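Local coordinates for protein glycoside Hydrolase (Bacteroides uniformis, PDB 5T9X) that probably hydrolyses agarose or related galactans from red algae as a family 16 glycoside hydrolase of a human gut symbiont, at residues T149-Y160 and L293-M303. Numbering follows the deposited sequence.
Sequences TGCVTSKTRVVY and LSKEMDIIINM
Arg157 is held between two acids, Glu296 and Asp298. Arg157 NE gives a hydrogen-bonded salt bridge to Glu296 OE2 (3.1 Å), which is met on its anti side and somewhat out of the carboxylate plane. Arg157 NH1 reaches the syn lone pair of Asp298 OD1 in a nearly straight bond (168° at the hydrogen). Both oxygens lie close to the guanidinium plane, at its edge, but the two carboxylate planes are turned by about 55° against it. A bend at chi3 swings the guanidinium between the acids.

Ser154 OG accepts a hydrogen bond from the backbone N of Ile299 at 3.0 Å and donates to Thr156 O at 2.7 Å. Its chi1 of 67° sets OG between its own N and carbonyl carbon, where it meets both Ile299 N and Thr156 O.

The backbones pair antiparallel in two ladders. Val152 and Ile301 exchange bonds in one, Val158 and Met297 in the other. The register shifts by two residues between them, where Lys155 and Thr156 turn away from the partner segment.

Cys151 SG packs on Ile300 CG2 (3.7 Å), and Trp108 and Trp180 border this face. On the other face Val158 CG1 meets Ile299 CD1 (4.0 Å), with Ile334 and Ile336 of the second sheet beneath.

The contact thus joins neighbouring strands of the beta-sandwich expected for family 16, with the Ser154 OG bonds and the Arg157 salt bridges on the two sides of the register shift.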
loop_
_atom_site.group_PDB
_atom_site.type_symbol
_atom_site.label_atom_id
_atom_site.label_comp_id
_atom_site.label_asym_id
_atom_site.label_seq_id
_atom_site.Cartn_x
_atom_site.Cartn_y
_atom_site.Cartn_z
ATOM N N THR A 149 -8.477 -11.316 5.771
ATOM C CA THR A 149 -8.581 -10.124 4.962
ATOM C C THR A 149 -8.115 -10.447 3.556
ATOM O O THR A 149 -8.106 -11.624 3.170
ATOM C CB THR A 149 -7.833 -8.947 5.612
ATOM O OG1 THR A 149 -8.184 -7.735 4.947
ATOM C CG2 THR A 149 -6.323 -9.144 5.565
ATOM N N GLY A 150 -7.762 -9.443 2.770
ATOM C CA GLY A 150 -7.399 -9.677 1.368
ATOM C C GLY A 150 -6.112 -9.041 0.881
ATOM O O GLY A 150 -5.623 -8.104 1.474
ATOM N N CYS A 151 -5.593 -9.569 -0.221
ATOM C CA CYS A 151 -4.389 -9.073 -0.856
ATOM C C CYS A 151 -4.491 -9.227 -2.367
ATOM O O CYS A 151 -4.952 -10.250 -2.861
ATOM C CB CYS A 151 -3.191 -9.861 -0.352
ATOM S SG CYS A 151 -1.599 -9.160 -0.807
ATOM N N VAL A 152 -4.033 -8.214 -3.088
ATOM C CA VAL A 152 -4.066 -8.177 -4.541
ATOM C C VAL A 152 -2.655 -7.907 -5.058
ATOM O O VAL A 152 -1.890 -7.138 -4.467
ATOM C CB VAL A 152 -5.032 -7.062 -4.967
ATOM C CG1 VAL A 152 -4.865 -6.645 -6.412
ATOM C CG2 VAL A 152 -6.463 -7.512 -4.720
ATOM N N THR A 153 -2.327 -8.533 -6.184
ATOM C CA THR A 153 -1.039 -8.364 -6.846
ATOM C C THR A 153 -1.252 -8.132 -8.323
ATOM O O THR A 153 -2.060 -8.826 -8.956
ATOM C CB THR A 153 -0.159 -9.635 -6.711
ATOM O OG1 THR A 153 -0.009 -9.959 -5.329
ATOM C CG2 THR A 153 1.246 -9.415 -7.320
ATOM N N SER A 154 -0.466 -7.216 -8.887
ATOM C CA SER A 154 -0.519 -6.939 -10.317
ATOM C C SER A 154 -0.028 -8.119 -11.159
ATOM O O SER A 154 0.754 -8.949 -10.693
ATOM C CB SER A 154 0.332 -5.724 -10.640
ATOM O OG SER A 154 1.687 -6.024 -10.418
ATOM N N LYS A 155 -0.482 -8.182 -12.405
ATOM C CA LYS A 155 -0.029 -9.237 -13.324
ATOM C C LYS A 155 1.238 -8.847 -14.033
ATOM O O LYS A 155 1.970 -9.722 -14.422
ATOM C CB LYS A 155 -1.118 -9.680 -14.324
ATOM C CG LYS A 155 -2.086 -10.682 -13.712
ATOM C CD LYS A 155 -2.916 -11.469 -14.718
ATOM C CE LYS A 155 -3.248 -12.849 -14.132
ATOM N NZ LYS A 155 -4.439 -13.528 -14.719
ATOM N N THR A 156 1.503 -7.548 -14.186
ATOM C CA THR A 156 2.760 -7.059 -14.760
ATOM C C THR A 156 3.530 -6.208 -13.747
ATOM O O THR A 156 3.002 -5.833 -12.715
ATOM C CB THR A 156 2.523 -6.247 -16.069
ATOM O OG1 THR A 156 1.862 -5.009 -15.776
ATOM C CG2 THR A 156 1.706 -7.067 -17.098
ATOM N N ARG A 157 4.780 -5.887 -14.071
ATOM C CA ARG A 157 5.650 -5.160 -13.162
ATOM C C ARG A 157 5.992 -3.811 -13.679
ATOM O O ARG A 157 5.845 -3.557 -14.835
ATOM C CB ARG A 157 6.920 -5.945 -12.934
ATOM C CG ARG A 157 6.611 -7.304 -12.352
ATOM C CD ARG A 157 7.823 -7.902 -11.681
ATOM N NE ARG A 157 8.299 -9.092 -12.385
ATOM C CZ ARG A 157 7.872 -10.344 -12.168
ATOM N NH1 ARG A 157 6.903 -10.646 -11.271
ATOM N NH2 ARG A 157 8.423 -11.309 -12.881
ATOM N N VAL A 158 6.433 -2.946 -12.784
ATOM C CA VAL A 158 6.867 -1.608 -13.127
ATOM C C VAL A 158 8.311 -1.449 -12.708
ATOM O O VAL A 158 8.809 -2.190 -11.856
ATOM C CB VAL A 158 5.976 -0.511 -12.511
ATOM C CG1 VAL A 158 4.549 -0.713 -12.975
ATOM C CG2 VAL A 158 6.014 -0.487 -10.997
ATOM N N VAL A 159 8.981 -0.505 -13.347
ATOM C CA VAL A 159 10.328 -0.150 -13.015
ATOM C C VAL A 159 10.505 1.300 -13.353
ATOM O O VAL A 159 9.766 1.834 -14.173
ATOM C CB VAL A 159 11.355 -1.030 -13.774
ATOM C CG1 VAL A 159 11.450 -0.666 -15.265
ATOM C CG2 VAL A 159 12.737 -0.929 -13.107
ATOM N N TYR A 160 11.487 1.928 -12.731
ATOM C CA TYR A 160 11.781 3.335 -12.962
ATOM C C TYR A 160 12.101 3.578 -14.451
ATOM O O TYR A 160 12.621 2.663 -15.081
ATOM C CB TYR A 160 12.970 3.781 -12.076
ATOM C CG TYR A 160 14.344 3.319 -12.559
ATOM C CD1 TYR A 160 15.059 4.076 -13.484
ATOM C CD2 TYR A 160 14.910 2.137 -12.116
ATOM C CE1 TYR A 160 16.287 3.663 -13.953
ATOM C CE2 TYR A 160 16.154 1.726 -12.575
ATOM C CZ TYR A 160 16.817 2.485 -13.512
ATOM O OH TYR A 160 18.032 2.127 -13.980
ATOM N N LEU A 293 17.414 1.385 -5.751
ATOM C CA LEU A 293 16.117 0.819 -6.086
ATOM C C LEU A 293 16.039 0.623 -7.597
ATOM O O LEU A 293 15.656 1.526 -8.333
ATOM C CB LEU A 293 14.979 1.724 -5.624
ATOM C CG LEU A 293 14.872 1.879 -4.098
ATOM C CD1 LEU A 293 13.974 3.062 -3.722
ATOM C CD2 LEU A 293 14.380 0.588 -3.473
ATOM N N SER A 294 16.387 -0.582 -8.025
ATOM C CA SER A 294 16.672 -0.877 -9.404
ATOM C C SER A 294 15.890 -2.050 -9.955
ATOM O O SER A 294 15.904 -2.273 -11.147
ATOM C CB SER A 294 18.163 -1.187 -9.519
ATOM O OG SER A 294 18.507 -2.265 -8.633
ATOM N N LYS A 295 15.226 -2.825 -9.125
ATOM C CA LYS A 295 14.632 -4.085 -9.607
ATOM C C LYS A 295 13.182 -3.832 -9.872
ATOM O O LYS A 295 12.557 -3.070 -9.154
ATOM C CB LYS A 295 14.776 -5.186 -8.571
ATOM C CG LYS A 295 16.216 -5.504 -8.285
ATOM C CD LYS A 295 16.295 -6.599 -7.268
ATOM C CE LYS A 295 17.730 -6.875 -6.826
ATOM N NZ LYS A 295 17.734 -7.895 -5.728
ATOM N N GLU A 296 12.643 -4.451 -10.897
ATOM C CA GLU A 296 11.248 -4.224 -11.229
ATOM C C GLU A 296 10.323 -4.802 -10.146
ATOM O O GLU A 296 10.661 -5.777 -9.477
ATOM C CB GLU A 296 10.924 -4.747 -12.646
ATOM C CG GLU A 296 11.134 -6.232 -12.891
ATOM C CD GLU A 296 10.730 -6.666 -14.299
ATOM O OE1 GLU A 296 11.008 -5.885 -15.257
ATOM O OE2 GLU A 296 10.151 -7.794 -14.438
ATOM N N MET A 297 9.166 -4.186 -9.953
ATOM C CA MET A 297 8.313 -4.566 -8.839
ATOM C C MET A 297 6.863 -4.873 -9.232
ATOM O O MET A 297 6.306 -4.291 -10.163
ATOM C CB MET A 297 8.338 -3.463 -7.781
ATOM C CG MET A 297 9.698 -3.201 -7.169
ATOM S SD MET A 297 9.644 -1.813 -6.031
ATOM C CE MET A 297 11.391 -1.500 -5.771
ATOM N N ASP A 298 6.292 -5.825 -8.495
ATOM C CA ASP A 298 4.872 -6.098 -8.494
ATOM C C ASP A 298 4.201 -4.999 -7.699
ATOM O O ASP A 298 4.775 -4.493 -6.726
ATOM C CB ASP A 298 4.591 -7.425 -7.804
ATOM C CG ASP A 298 5.223 -8.604 -8.519
ATOM O OD1 ASP A 298 5.224 -8.589 -9.762
ATOM O OD2 ASP A 298 5.703 -9.557 -7.853
ATOM N N ILE A 299 2.986 -4.632 -8.096
ATOM C CA ILE A 299 2.198 -3.720 -7.303
ATOM C C ILE A 299 1.282 -4.524 -6.409
ATOM O O ILE A 299 0.643 -5.489 -6.849
ATOM C CB ILE A 299 1.422 -2.755 -8.186
ATOM C CG1 ILE A 299 2.396 -1.757 -8.807
ATOM C CG2 ILE A 299 0.363 -2.011 -7.388
ATOM C CD1 ILE A 299 1.826 -1.106 -10.039
ATOM N N ILE A 300 1.217 -4.131 -5.142
ATOM C CA ILE A 300 0.414 -4.850 -4.168
ATOM C C ILE A 300 -0.569 -3.901 -3.470
ATOM O O ILE A 300 -0.218 -2.788 -3.095
ATOM C CB ILE A 300 1.304 -5.591 -3.139
ATOM C CG1 ILE A 300 2.335 -6.459 -3.862
ATOM C CG2 ILE A 300 0.472 -6.490 -2.211
ATOM C CD1 ILE A 300 3.273 -7.155 -2.920
ATOM N N ILE A 301 -1.810 -4.350 -3.329
ATOM C CA ILE A 301 -2.815 -3.615 -2.612
ATOM C C ILE A 301 -3.358 -4.597 -1.598
ATOM O O ILE A 301 -3.800 -5.690 -1.996
ATOM C CB ILE A 301 -3.953 -3.154 -3.558
ATOM C CG1 ILE A 301 -3.398 -2.352 -4.737
ATOM C CG2 ILE A 301 -4.977 -2.313 -2.803
ATOM C CD1 ILE A 301 -4.416 -2.049 -5.821
ATOM N N ASN A 302 -3.356 -4.241 -0.312
ATOM C CA ASN A 302 -3.934 -5.145 0.684
ATOM C C ASN A 302 -4.396 -4.487 1.967
ATOM O O ASN A 302 -4.237 -3.280 2.156
ATOM C CB ASN A 302 -2.921 -6.254 0.990
ATOM C CG ASN A 302 -1.692 -5.773 1.773
ATOM O OD1 ASN A 302 -1.731 -4.798 2.487
ATOM N ND2 ASN A 302 -0.612 -6.531 1.688
ATOM N N MET A 303 -4.946 -5.294 2.867
ATOM C CA MET A 303 -4.908 -4.943 4.283
ATOM C C MET A 303 -4.109 -5.969 5.094
ATOM O O MET A 303 -3.969 -7.118 4.696
ATOM C CB MET A 303 -6.298 -4.780 4.854
ATOM C CG MET A 303 -7.208 -3.785 4.149
ATOM S SD MET A 303 -8.919 -3.820 4.814
ATOM C CE MET A 303 -8.669 -2.845 6.278
HETATM O O HOH W 1 3.382 -8.805 -11.346
#